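Local atomic coordinates of cytosolic malate dehydrogenase (Trichomonas vaginalis, PDB entry 4UUO), a protein that probably interconverts malate and oxaloacetate with NAD(H) as cofactor. Residues G105-Q110 / L136-S141. Sequence-based numbering, arbitrary orientation.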
# COMPACT_ATOMS: atom_id res chain seq x y z
N GLY A 105 -18.14 20.70 -11.89
CA GLY A 105 -18.43 19.97 -13.11
C GLY A 105 -18.12 18.50 -12.98
O GLY A 105 -18.89 17.65 -13.42
N ILE A 106 -16.98 18.19 -12.37
CA ILE A 106 -16.59 16.80 -12.12
C ILE A 106 -17.63 16.06 -11.27
O ILE A 106 -18.07 14.97 -11.63
CB ILE A 106 -15.23 16.72 -11.42
CG1 ILE A 106 -14.13 17.26 -12.33
CG2 ILE A 106 -14.92 15.29 -11.00
CD1 ILE A 106 -12.78 17.35 -11.67
N PHE A 107 -18.02 16.67 -10.15
CA PHE A 107 -18.87 15.96 -9.20
C PHE A 107 -20.38 16.04 -9.50
O PHE A 107 -21.16 15.26 -8.95
CB PHE A 107 -18.59 16.47 -7.79
CG PHE A 107 -17.37 15.85 -7.17
CD1 PHE A 107 -17.46 14.66 -6.48
CD2 PHE A 107 -16.12 16.44 -7.32
CE1 PHE A 107 -16.33 14.07 -5.92
CE2 PHE A 107 -14.99 15.87 -6.77
CZ PHE A 107 -15.09 14.68 -6.07
N THR A 108 -20.79 16.95 -10.38
CA THR A 108 -22.19 16.96 -10.78
C THR A 108 -22.40 15.79 -11.74
O THR A 108 -23.44 15.13 -11.73
CB THR A 108 -22.63 18.30 -11.44
OG1 THR A 108 -24.03 18.25 -11.74
CG2 THR A 108 -21.87 18.58 -12.72
N VAL A 109 -21.37 15.54 -12.54
CA VAL A 109 -21.36 14.42 -13.48
C VAL A 109 -21.33 13.09 -12.73
O VAL A 109 -22.11 12.18 -13.05
CB VAL A 109 -20.14 14.52 -14.43
CG1 VAL A 109 -19.85 13.18 -15.09
CG2 VAL A 109 -20.37 15.62 -15.47
N GLN A 110 -20.46 12.99 -11.74
CA GLN A 110 -20.32 11.77 -10.94
C GLN A 110 -21.49 11.55 -9.99
O GLN A 110 -21.86 10.41 -9.69
CB GLN A 110 -19.01 11.79 -10.15
CG GLN A 110 -17.79 11.73 -11.05
CD GLN A 110 -16.51 11.48 -10.29
OE1 GLN A 110 -16.50 11.44 -9.06
NE2 GLN A 110 -15.41 11.30 -11.02
N LEU A 136 -21.48 17.59 -1.56
CA LEU A 136 -22.77 18.29 -1.64
C LEU A 136 -23.20 18.50 -3.10
O LEU A 136 -24.39 18.53 -3.41
CB LEU A 136 -22.70 19.63 -0.91
CG LEU A 136 -24.06 20.29 -0.64
CD1 LEU A 136 -24.80 19.55 0.47
CD2 LEU A 136 -23.93 21.77 -0.30
N ILE A 137 -22.22 18.67 -3.98
CA ILE A 137 -22.49 18.82 -5.41
C ILE A 137 -23.03 17.51 -5.97
O ILE A 137 -24.03 17.50 -6.69
CB ILE A 137 -21.22 19.21 -6.21
CG1 ILE A 137 -20.57 20.48 -5.64
CG2 ILE A 137 -21.56 19.36 -7.69
CD1 ILE A 137 -21.52 21.61 -5.41
N ALA A 138 -22.36 16.42 -5.63
CA ALA A 138 -22.75 15.10 -6.09
C ALA A 138 -24.14 14.75 -5.58
O ALA A 138 -25.01 14.31 -6.35
CB ALA A 138 -21.75 14.06 -5.65
N GLN A 139 -24.35 14.96 -4.29
CA GLN A 139 -25.64 14.68 -3.68
C GLN A 139 -26.78 15.43 -4.36
O GLN A 139 -27.87 14.88 -4.57
CB GLN A 139 -25.62 15.03 -2.19
CG GLN A 139 -27.01 15.07 -1.58
CD GLN A 139 -27.00 15.17 -0.07
OE1 GLN A 139 -27.71 14.42 0.61
NE2 GLN A 139 -26.21 16.09 0.46
N ALA A 140 -26.52 16.68 -4.73
CA ALA A 140 -27.54 17.56 -5.32
C ALA A 140 -27.80 17.22 -6.78
O ALA A 140 -28.71 17.77 -7.40
CB ALA A 140 -27.11 19.01 -5.19
N SER A 141 -26.99 16.32 -7.33
CA SER A 141 -27.15 15.90 -8.72
C SER A 141 -27.84 14.54 -8.80
O SER A 141 -28.23 14.10 -9.88
CB SER A 141 -25.79 15.84 -9.42
OG SER A 141 -25.10 17.08 -9.30
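Phe-107 and Thr-108 on helix 96-117 meet Ile-137 and Ala-138 on helix 131-139 and Ser-141 just beyond residue 139 in the chain, a helix-helix contact on one face of the parallel Rossmann sheet that forms the NAD-binding domain. The two backbones come close, with the CA atoms of Phe-107 and Ala-138 5.0 Å apart.

The apolar part is made near the main chain. CB of Phe-107 lies 4.1 Å from CB of Ile-137, and the CG2 branch of Ile-137, anti to its own backbone N, reaches over the peptide between Phe-107 and Thr-108, coming to 3.7 Å from Thr-108 N. The Phe-107 ring turns from 136-141 toward Leu-84 of strand 81-84 and the loop residue Ser-87; Ala-138 CB touches it at the edge, near the ring plane. Outside the two segments, Ile-137 packs on Ala-326 and Trp-327 of helix 306-329, and Ala-138 on Trp-150 of strand 150-152. Asn-103 and Gly-128, both predicted to bind NAD(+), lie close to the Phe-107 side chain, consistent with packing next to the cofactor site.

Polar contacts run along the same seam. The carbonyl of Phe-107 receives a CA-H...O contact from Ala-138, with CA and O 3.3 Å apart. Thr-108 has OG1 anti to its backbone N (chi1 -177°), and from there OG1 donates to Ser-141 OG at 2.9 Å. That serine oxygen in turn donates to Ile-137 O, four residues back in its own segment, at 2.9 Å, approaching the carbonyl from 30° out of its plane.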